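Mosquitocidal toxin (PDB 2VSE) kills mosquito larvae as a bacterial holotoxin, probably by ADP-ribosylating target proteins, with ricin-B-like lectin domains that probably bind sugars. Local coordinates at residues S476-S481 with N495-L500; T484-A489 with G533-E538; V520-N525 with I543-I548. All coordinates share one frame; numbering follows the deposited sequence.

Contact 1: residues S476-S481 with N495-L500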
loop_
_atom_site.group_PDB
_atom_site.type_symbol
_atom_site.label_atom_id
_atom_site.label_comp_id
_atom_site.label_asym_id
_atom_site.label_seq_id
_atom_site.Cartn_x
_atom_site.Cartn_y
_atom_site.Cartn_z
ATOM N N SER A 476 -12.183 -24.951 1.964
ATOM C CA SER A 476 -11.557 -24.080 0.984
ATOM C C SER A 476 -12.402 -24.039 -0.274
ATOM O O SER A 476 -13.213 -24.944 -0.530
ATOM C CB SER A 476 -10.143 -24.557 0.652
ATOM O OG SER A 476 -10.155 -25.844 0.039
ATOM N N LEU A 477 -12.202 -22.987 -1.056
ATOM C CA LEU A 477 -12.919 -22.775 -2.304
ATOM C C LEU A 477 -12.539 -23.858 -3.317
ATOM O O LEU A 477 -11.363 -24.023 -3.629
ATOM C CB LEU A 477 -12.556 -21.394 -2.851
ATOM C CG LEU A 477 -13.630 -20.508 -3.468
ATOM C CD1 LEU A 477 -14.787 -20.293 -2.496
ATOM C CD2 LEU A 477 -13.018 -19.174 -3.870
ATOM N N ALA A 478 -13.532 -24.592 -3.818
ATOM C CA ALA A 478 -13.298 -25.721 -4.733
ATOM C C ALA A 478 -14.238 -25.713 -5.928
ATOM O O ALA A 478 -15.330 -25.132 -5.875
ATOM C CB ALA A 478 -13.428 -27.058 -3.998
ATOM N N TRP A 479 -13.806 -26.374 -7.005
ATOM C CA TRP A 479 -14.643 -26.570 -8.182
ATOM C C TRP A 479 -15.340 -27.929 -8.091
ATOM O O TRP A 479 -14.690 -28.964 -7.935
ATOM C CB TRP A 479 -13.829 -26.432 -9.493
ATOM C CG TRP A 479 -14.686 -26.552 -10.753
ATOM C CD1 TRP A 479 -15.915 -25.984 -10.972
ATOM C CD2 TRP A 479 -14.377 -27.291 -11.941
ATOM N NE1 TRP A 479 -16.382 -26.315 -12.220
ATOM C CE2 TRP A 479 -15.457 -27.115 -12.839
ATOM C CE3 TRP A 479 -13.290 -28.081 -12.340
ATOM C CZ2 TRP A 479 -15.487 -27.715 -14.107
ATOM C CZ3 TRP A 479 -13.323 -28.678 -13.604
ATOM C CH2 TRP A 479 -14.416 -28.488 -14.470
ATOM N N ASP A 480 -16.667 -27.910 -8.166
ATOM C CA ASP A 480 -17.471 -29.119 -8.125
ATOM C C ASP A 480 -17.431 -29.816 -9.489
ATOM O O ASP A 480 -18.444 -29.913 -10.182
ATOM C CB ASP A 480 -18.911 -28.781 -7.714
ATOM C CG ASP A 480 -19.761 -30.016 -7.473
ATOM O OD1 ASP A 480 -19.192 -31.104 -7.244
ATOM O OD2 ASP A 480 -21.001 -29.899 -7.521
ATOM N N SER A 481 -16.250 -30.314 -9.843
ATOM C CA SER A 481 -15.946 -30.780 -11.202
ATOM C C SER A 481 -16.787 -31.956 -11.683
ATOM O O SER A 481 -17.107 -32.042 -12.863
ATOM C CB SER A 481 -14.480 -31.165 -11.294
ATOM O OG SER A 481 -14.273 -32.410 -10.670
ATOM N N ASN A 495 -5.393 -31.441 -5.048
ATOM C CA ASN A 495 -4.794 -30.487 -5.976
ATOM C C ASN A 495 -5.802 -29.597 -6.703
ATOM O O ASN A 495 -5.486 -28.450 -6.992
ATOM C CB ASN A 495 -3.814 -31.152 -6.953
ATOM C CG ASN A 495 -2.510 -31.626 -6.275
ATOM O OD1 ASN A 495 -2.261 -31.359 -5.092
ATOM N ND2 ASN A 495 -1.677 -32.333 -7.034
ATOM N N ASP A 496 -7.019 -30.085 -6.951
ATOM C CA ASP A 496 -8.041 -29.254 -7.627
ATOM C C ASP A 496 -8.758 -28.287 -6.696
ATOM O O ASP A 496 -9.770 -27.694 -7.078
ATOM C CB ASP A 496 -9.050 -30.103 -8.422
ATOM C CG ASP A 496 -9.828 -31.076 -7.554
ATOM O OD1 ASP A 496 -10.598 -31.861 -8.146
ATOM O OD2 ASP A 496 -9.674 -31.071 -6.306
ATOM N N GLN A 497 -8.230 -28.151 -5.477
ATOM C CA GLN A 497 -8.692 -27.148 -4.521
ATOM C C GLN A 497 -7.655 -26.042 -4.398
ATOM O O GLN A 497 -7.730 -25.208 -3.498
ATOM C CB GLN A 497 -8.956 -27.793 -3.168
ATOM C CG GLN A 497 -9.896 -28.972 -3.244
ATOM C CD GLN A 497 -10.150 -29.581 -1.888
ATOM O OE1 GLN A 497 -9.495 -30.541 -1.504
ATOM N NE2 GLN A 497 -11.105 -29.028 -1.155
ATOM N N TYR A 498 -6.679 -26.060 -5.307
ATOM C CA TYR A 498 -5.672 -25.015 -5.404
ATOM C C TYR A 498 -5.884 -24.160 -6.646
ATOM O O TYR A 498 -6.378 -24.637 -7.659
ATOM C CB TYR A 498 -4.267 -25.606 -5.397
ATOM C CG TYR A 498 -3.827 -26.060 -4.036
ATOM C CD1 TYR A 498 -3.057 -25.229 -3.217
ATOM C CD2 TYR A 498 -4.175 -27.323 -3.562
ATOM C CE1 TYR A 498 -2.657 -25.642 -1.958
ATOM C CE2 TYR A 498 -3.779 -27.746 -2.310
ATOM C CZ TYR A 498 -3.026 -26.897 -1.509
ATOM O OH TYR A 498 -2.638 -27.338 -0.258
ATOM N N TRP A 499 -5.490 -22.897 -6.560
ATOM C CA TRP A 499 -5.814 -21.918 -7.587
ATOM C C TRP A 499 -4.598 -21.097 -7.981
ATOM O O TRP A 499 -3.831 -20.624 -7.127
ATOM C CB TRP A 499 -6.948 -20.988 -7.128
ATOM C CG TRP A 499 -8.210 -21.738 -6.802
ATOM C CD1 TRP A 499 -8.534 -22.300 -5.612
ATOM C CD2 TRP A 499 -9.291 -22.034 -7.693
ATOM N NE1 TRP A 499 -9.739 -22.927 -5.697
ATOM C CE2 TRP A 499 -10.237 -22.774 -6.960
ATOM C CE3 TRP A 499 -9.553 -21.736 -9.039
ATOM C CZ2 TRP A 499 -11.433 -23.231 -7.521
ATOM C CZ3 TRP A 499 -10.737 -22.196 -9.602
ATOM C CH2 TRP A 499 -11.668 -22.935 -8.838
ATOM N N LEU A 500 -4.439 -20.953 -9.291
ATOM C CA LEU A 500 -3.387 -20.170 -9.882
ATOM C C LEU A 500 -3.955 -18.780 -10.019
ATOM O O LEU A 500 -4.989 -18.589 -10.676
ATOM C CB LEU A 500 -3.020 -20.736 -11.257
ATOM C CG LEU A 500 -2.330 -22.115 -11.294
ATOM C CD1 LEU A 500 -2.452 -22.750 -12.668
ATOM C CD2 LEU A 500 -0.871 -22.017 -10.842
HETATM O O HOH W 1 -8.956 -23.331 -2.345
HETATM O O HOH W 2 -12.126 -28.325 -7.048
#
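Trp499 turns the edge of its indole toward the strand 476-479. NE1 points at the backbone carbonyl of Leu477, with NE1 to Leu477 O at 2.8 Å. The bond is nearly straight, 165° at the hydrogen. Leu477 O lies in the ring plane, yet the donor stands 47° out of the carbonyl plane. CG of Trp499 is anti to its own carbonyl carbon (chi1 -59°), and this swings the ring across to the other strand. The six-membered ring then runs on past Ala478, and its CH2 meets CB of Trp479 at 4.2 Å. From that CB the indole of Trp479 leads away from Trp499. Its NE1 bonds to the backbone oxygen of Arg485, and CA of Ser481 sits over one of its faces.

Gln497, two residues before Trp499, lays its side chain against Ser476 and Ala478. Its chain is extended beyond CG, and CG rests 4.1 Å from CB of Ala478. NE2 comes within 3.5 Å of Ser476 OG, but the amide is held by its own side of the loop: OE1 takes the backbone N of Tyr494, and NE2 gives to the oxygen of Thr491.

Two waters link the main chains. One donates hydrogen bonds to Leu477 O and Gln497 O. The other takes the N-H of Trp479 and bonds to the oxygens of Trp479 and Asp496. Gln497 and Trp499 form the Gln-x-Trp signature of ricin B-type lectin repeats. Leu477 O takes both the indole N-H and a water, which ties the strand to this segment through its main chain.

Contact 2: residues T484-A489 with G533-E538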
loop_
_atom_site.group_PDB
_atom_site.type_symbol
_atom_site.label_atom_id
_atom_site.label_comp_id
_atom_site.label_asym_id
_atom_site.label_seq_id
_atom_site.Cartn_x
_atom_site.Cartn_y
_atom_site.Cartn_z
ATOM N N THR A 484 -22.132 -30.401 -10.299
ATOM C CA THR A 484 -22.773 -29.135 -10.693
ATOM C C THR A 484 -21.891 -28.189 -11.517
ATOM O O THR A 484 -22.395 -27.214 -12.080
ATOM C CB THR A 484 -23.286 -28.339 -9.469
ATOM O OG1 THR A 484 -22.184 -28.002 -8.614
ATOM C CG2 THR A 484 -24.327 -29.135 -8.693
ATOM N N ARG A 485 -20.585 -28.475 -11.568
ATOM C CA ARG A 485 -19.573 -27.587 -12.175
ATOM C C ARG A 485 -19.581 -26.170 -11.556
ATOM O O ARG A 485 -18.961 -25.236 -12.078
ATOM C CB ARG A 485 -19.703 -27.539 -13.702
ATOM C CG ARG A 485 -19.488 -28.875 -14.411
ATOM C CD ARG A 485 -19.532 -28.687 -15.923
ATOM N NE ARG A 485 -18.664 -27.573 -16.332
ATOM C CZ ARG A 485 -17.531 -27.695 -17.026
ATOM N NH1 ARG A 485 -17.098 -28.887 -17.437
ATOM N NH2 ARG A 485 -16.836 -26.604 -17.321
ATOM N N THR A 486 -20.294 -26.055 -10.436
ATOM C CA THR A 486 -20.445 -24.855 -9.613
ATOM C C THR A 486 -19.213 -24.680 -8.713
ATOM O O THR A 486 -18.482 -25.643 -8.468
ATOM C CB THR A 486 -21.714 -25.038 -8.722
ATOM O OG1 THR A 486 -22.893 -24.755 -9.486
ATOM C CG2 THR A 486 -21.698 -24.165 -7.507
ATOM N N ILE A 487 -18.980 -23.456 -8.233
ATOM C CA ILE A 487 -17.977 -23.211 -7.193
ATOM C C ILE A 487 -18.590 -23.473 -5.821
ATOM O O ILE A 487 -19.677 -22.990 -5.519
ATOM C CB ILE A 487 -17.414 -21.762 -7.242
ATOM C CG1 ILE A 487 -16.697 -21.487 -8.575
ATOM C CG2 ILE A 487 -16.505 -21.479 -6.043
ATOM C CD1 ILE A 487 -15.578 -22.443 -8.928
ATOM N N VAL A 488 -17.883 -24.248 -5.007
ATOM C CA VAL A 488 -18.349 -24.625 -3.675
ATOM C C VAL A 488 -17.201 -24.488 -2.677
ATOM O O VAL A 488 -16.059 -24.218 -3.066
ATOM C CB VAL A 488 -18.914 -26.086 -3.659
ATOM C CG1 VAL A 488 -20.032 -26.266 -4.700
ATOM C CG2 VAL A 488 -17.803 -27.138 -3.859
ATOM N N ALA A 489 -17.509 -24.666 -1.399
ATOM C CA ALA A 489 -16.492 -24.776 -0.370
ATOM C C ALA A 489 -16.496 -26.216 0.117
ATOM O O ALA A 489 -17.558 -26.789 0.350
ATOM C CB ALA A 489 -16.774 -23.816 0.766
ATOM N N GLY A 533 -24.595 -17.232 -8.116
ATOM C CA GLY A 533 -23.578 -18.250 -7.881
ATOM C C GLY A 533 -22.292 -18.038 -8.652
ATOM O O GLY A 533 -22.231 -17.251 -9.598
ATOM N N LEU A 534 -21.250 -18.743 -8.243
ATOM C CA LEU A 534 -20.035 -18.743 -9.021
ATOM C C LEU A 534 -19.847 -20.063 -9.773
ATOM O O LEU A 534 -20.256 -21.124 -9.313
ATOM C CB LEU A 534 -18.822 -18.398 -8.154
ATOM C CG LEU A 534 -18.529 -16.904 -7.911
ATOM C CD1 LEU A 534 -19.442 -16.289 -6.841
ATOM C CD2 LEU A 534 -17.066 -16.744 -7.510
ATOM N N LEU A 535 -19.227 -19.980 -10.941
ATOM C CA LEU A 535 -18.977 -21.163 -11.746
ATOM C C LEU A 535 -17.492 -21.408 -11.876
ATOM O O LEU A 535 -16.682 -20.490 -11.722
ATOM C CB LEU A 535 -19.589 -21.019 -13.142
ATOM C CG LEU A 535 -21.081 -20.695 -13.259
ATOM C CD1 LEU A 535 -21.448 -20.415 -14.719
ATOM C CD2 LEU A 535 -21.967 -21.792 -12.673
ATOM N N GLY A 536 -17.144 -22.670 -12.109
ATOM C CA GLY A 536 -15.895 -23.005 -12.756
ATOM C C GLY A 536 -16.281 -23.071 -14.216
ATOM O O GLY A 536 -16.968 -24.003 -14.633
ATOM N N PHE A 537 -15.883 -22.057 -14.979
ATOM C CA PHE A 537 -16.233 -21.955 -16.392
ATOM C C PHE A 537 -14.971 -21.817 -17.254
ATOM O O PHE A 537 -13.940 -21.327 -16.783
ATOM C CB PHE A 537 -17.153 -20.754 -16.606
ATOM C CG PHE A 537 -18.025 -20.845 -17.837
ATOM C CD1 PHE A 537 -19.240 -21.535 -17.800
ATOM C CD2 PHE A 537 -17.652 -20.206 -19.020
ATOM C CE1 PHE A 537 -20.067 -21.611 -18.930
ATOM C CE2 PHE A 537 -18.470 -20.276 -20.161
ATOM C CZ PHE A 537 -19.681 -20.979 -20.110
ATOM N N GLU A 538 -15.060 -22.260 -18.510
ATOM C CA GLU A 538 -13.950 -22.129 -19.459
ATOM C C GLU A 538 -13.470 -20.677 -19.582
ATOM O O GLU A 538 -14.274 -19.754 -19.721
ATOM C CB GLU A 538 -14.301 -22.697 -20.838
ATOM C CG GLU A 538 -13.176 -22.483 -21.862
ATOM C CD GLU A 538 -13.166 -23.501 -22.988
ATOM O OE1 GLU A 538 -13.848 -24.548 -22.871
ATOM O OE2 GLU A 538 -12.467 -23.249 -23.994
HETATM O O HOH W 3 -21.126 -20.666 -6.317
#
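Ile487 reaches over strand 534-538, starting with its CB, which rests 3.8 Å from CB of Leu534. CG1 is anti to the carbonyl carbon of Ile487 (chi1 -62°), which carries it to the peptide that joins Leu535 to Gly536. There CG1 lies 3.3 Å from Leu535 O. The tip, CD1, ends against the backbone of Gly536, 3.6 Å from its N. Gly536 has no side chain, so the isoleucine meets bare main chain at this point. Around this contact Ile487 also touches Leu521 and Val441, which places it in the apolar interior.

The two strands belong to different hairpins of a ricin-type beta-trefoil: 476-479 pairs with 487-490, and 519-523 with 534-538. Between the two segments there is a single bridge, Thr486 to Leu535. One of its two hydrogen bonds runs from Ile487 N to Leu534 O at 2.9 Å and is almost straight, 172° at the hydrogen. The other runs from Gly536 N to Arg485 O at 3.1 Å. The short strands 487-489 and 534-538 run at 119° to each other, and the pairing does not extend into a regular sheet.

A water bonds to Leu534 N and probably to Ile487 O. CG2 of Thr486 touches Leu534 O at 3.8 Å. The exposed Arg485 bends at chi3, and its NH2 stops 3.7 Å from Gly536 O, oblique to the guanidinium plane.

Contact 3: residues V520-N525 with I543-I548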
loop_
_atom_site.group_PDB
_atom_site.type_symbol
_atom_site.label_atom_id
_atom_site.label_comp_id
_atom_site.label_asym_id
_atom_site.label_seq_id
_atom_site.Cartn_x
_atom_site.Cartn_y
_atom_site.Cartn_z
ATOM N N VAL A 520 -11.817 -21.406 -14.778
ATOM C CA VAL A 520 -11.537 -20.249 -13.949
ATOM C C VAL A 520 -12.792 -19.848 -13.188
ATOM O O VAL A 520 -13.905 -20.212 -13.583
ATOM C CB VAL A 520 -10.983 -19.037 -14.784
ATOM C CG1 VAL A 520 -9.706 -19.420 -15.533
ATOM C CG2 VAL A 520 -12.024 -18.507 -15.759
ATOM N N LEU A 521 -12.598 -19.114 -12.088
ATOM C CA LEU A 521 -13.687 -18.510 -11.316
ATOM C C LEU A 521 -14.478 -17.522 -12.167
ATOM O O LEU A 521 -13.899 -16.585 -12.753
ATOM C CB LEU A 521 -13.120 -17.784 -10.107
ATOM C CG LEU A 521 -13.333 -18.403 -8.734
ATOM C CD1 LEU A 521 -12.819 -19.818 -8.681
ATOM C CD2 LEU A 521 -12.643 -17.541 -7.701
ATOM N N ASP A 522 -15.794 -17.728 -12.213
ATOM C CA ASP A 522 -16.685 -17.055 -13.150
ATOM C C ASP A 522 -17.967 -16.718 -12.405
ATOM O O ASP A 522 -18.630 -17.612 -11.866
ATOM C CB ASP A 522 -16.974 -18.002 -14.337
ATOM C CG ASP A 522 -17.967 -17.425 -15.370
ATOM O OD1 ASP A 522 -19.140 -17.164 -15.022
ATOM O OD2 ASP A 522 -17.587 -17.281 -16.553
ATOM N N LEU A 523 -18.303 -15.429 -12.353
ATOM C CA LEU A 523 -19.569 -14.979 -11.790
ATOM C C LEU A 523 -20.671 -15.253 -12.819
ATOM O O LEU A 523 -20.696 -14.648 -13.903
ATOM C CB LEU A 523 -19.503 -13.493 -11.421
ATOM C CG LEU A 523 -20.735 -12.802 -10.803
ATOM C CD1 LEU A 523 -21.114 -13.380 -9.446
ATOM C CD2 LEU A 523 -20.534 -11.292 -10.684
ATOM N N SER A 524 -21.563 -16.183 -12.465
ATOM C CA SER A 524 -22.608 -16.704 -13.360
ATOM C C SER A 524 -23.385 -15.625 -14.121
ATOM O O SER A 524 -24.014 -14.759 -13.517
ATOM C CB SER A 524 -23.569 -17.595 -12.576
ATOM O OG SER A 524 -24.514 -18.204 -13.440
ATOM N N ASN A 525 -23.308 -15.694 -15.452
ATOM C CA ASN A 525 -23.984 -14.764 -16.374
ATOM C C ASN A 525 -23.633 -13.275 -16.215
ATOM O O ASN A 525 -24.365 -12.401 -16.702
ATOM C CB ASN A 525 -25.507 -14.965 -16.332
ATOM C CG ASN A 525 -25.929 -16.344 -16.802
ATOM O OD1 ASN A 525 -25.435 -16.855 -17.813
ATOM N ND2 ASN A 525 -26.850 -16.953 -16.071
ATOM N N ILE A 543 -15.153 -9.747 -18.373
ATOM C CA ILE A 543 -15.248 -8.993 -17.128
ATOM C C ILE A 543 -15.735 -9.832 -15.932
ATOM O O ILE A 543 -15.274 -9.628 -14.804
ATOM C CB ILE A 543 -16.070 -7.692 -17.326
ATOM C CG1 ILE A 543 -15.858 -6.724 -16.160
ATOM C CG2 ILE A 543 -17.542 -8.005 -17.582
ATOM C CD1 ILE A 543 -16.360 -5.274 -16.438
ATOM N N ASN A 544 -16.624 -10.790 -16.182
ATOM C CA ASN A 544 -17.135 -11.646 -15.110
ATOM C C ASN A 544 -16.167 -12.761 -14.688
ATOM O O ASN A 544 -16.527 -13.637 -13.905
ATOM C CB ASN A 544 -18.506 -12.231 -15.483
ATOM C CG ASN A 544 -18.450 -13.130 -16.709
ATOM O OD1 ASN A 544 -17.923 -12.747 -17.751
ATOM N ND2 ASN A 544 -19.009 -14.325 -16.590
ATOM N N GLN A 545 -14.948 -12.733 -15.217
ATOM C CA GLN A 545 -13.910 -13.697 -14.830
ATOM C C GLN A 545 -12.697 -12.998 -14.210
ATOM O O GLN A 545 -11.681 -13.637 -13.889
ATOM C CB GLN A 545 -13.475 -14.529 -16.026
ATOM C CG GLN A 545 -14.525 -15.513 -16.520
ATOM C CD GLN A 545 -13.999 -16.391 -17.628
ATOM O OE1 GLN A 545 -12.869 -16.214 -18.090
ATOM N NE2 GLN A 545 -14.805 -17.358 -18.051
ATOM N N ARG A 546 -12.825 -11.687 -14.038
ATOM C CA ARG A 546 -11.759 -10.860 -13.511
ATOM C C ARG A 546 -12.103 -10.436 -12.090
ATOM O O ARG A 546 -13.243 -10.057 -11.790
ATOM C CB ARG A 546 -11.531 -9.665 -14.429
ATOM C CG ARG A 546 -11.161 -10.092 -15.841
ATOM C CD ARG A 546 -11.237 -8.979 -16.855
ATOM N NE ARG A 546 -9.937 -8.348 -17.033
ATOM C CZ ARG A 546 -8.995 -8.756 -17.887
ATOM N NH1 ARG A 546 -9.188 -9.808 -18.671
ATOM N NH2 ARG A 546 -7.852 -8.088 -17.953
ATOM N N TRP A 547 -11.124 -10.534 -11.204
ATOM C CA TRP A 547 -11.398 -10.362 -9.785
ATOM C C TRP A 547 -10.453 -9.382 -9.104
ATOM O O TRP A 547 -9.245 -9.383 -9.353
ATOM C CB TRP A 547 -11.356 -11.718 -9.085
ATOM C CG TRP A 547 -12.348 -12.689 -9.643
ATOM C CD1 TRP A 547 -12.140 -13.593 -10.648
ATOM C CD2 TRP A 547 -13.718 -12.831 -9.250
ATOM N NE1 TRP A 547 -13.294 -14.304 -10.894
ATOM C CE2 TRP A 547 -14.276 -13.861 -10.046
ATOM C CE3 TRP A 547 -14.524 -12.202 -8.296
ATOM C CZ2 TRP A 547 -15.606 -14.271 -9.916
ATOM C CZ3 TRP A 547 -15.848 -12.611 -8.164
ATOM C CH2 TRP A 547 -16.375 -13.633 -8.974
ATOM N N ILE A 548 -11.026 -8.549 -8.242
ATOM C CA ILE A 548 -10.262 -7.653 -7.385
ATOM C C ILE A 548 -9.942 -8.376 -6.077
ATOM O O ILE A 548 -10.845 -8.901 -5.419
ATOM C CB ILE A 548 -11.055 -6.361 -7.128
ATOM C CG1 ILE A 548 -11.232 -5.621 -8.457
ATOM C CG2 ILE A 548 -10.379 -5.480 -6.051
ATOM C CD1 ILE A 548 -12.446 -4.739 -8.515
HETATM O O HOH W 4 -11.054 -15.964 -12.654
#
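Trp547 NE1 bonds to Leu521 O at 3.0 Å. A water within bonding reach of Leu521 O and Gln545 O sits beside it, though it has more acceptors near it than protons. The indole bond is straight, 169° at the hydrogen, and Leu521 O lies in the ring plane. NE1, however, stands far above the carbonyl plane. The ring edge runs on along the strand, and CH2 of Trp547 packs on CB of Leu523 at 4.0 Å. CB of Leu521 also touches the pyrrole part of the indole.

Asn544 bonds to Leu523 twice. Its backbone oxygen takes the N-H of Leu523 at 3.0 Å, nearly along the C=O axis. Its ND2 gives to Leu523 O at 3.2 Å. CG of Asn544 sits between its backbone N and carbonyl carbon (chi1 63°), and this brings the amide to Leu523 O.

Gln545 NE2 bonds to Asp522 OD2 at 3.2 Å. The carboxylate uses its anti lone pair, and OD2 lies in the amide plane, while the two flat groups are turned 71° apart. The Gln545 amide is fixed from outside as well: NE2 also gives to Glu538 O, and OE1 accepts from the backbone N of His540 and of Gly541. CG2 of Val520 lies against the same amide, 3.4 Å from OE1. The 3-10 turn with glutamine followed two residues later by tryptophan is the QxW motif of a ricin B-type beta-trefoil.

In the fold
All three contacts lie in the ricin B-type lectin region at 419-550. Contacts 1 and 3 repeat one pattern, a Gln-x-Trp segment closing on a hairpin strand, and their centres are about 15 Å apart. The centre of contact 2 lies about 10 Å from the centre of each, and contact 2 joins the two hairpins. Probable hydrogen bonds tie it to both neighbours: Ala478 N of contact 1 is 2.7 Å from Val488 O, and Leu535 N is 2.6 Å from Asp522 O of contact 3. The apolar sides also meet. Trp499 CZ3 packs 3.3 Å from Leu521 CD1, and Leu534 CD2 lies 3.5 Å from Trp547 CH2.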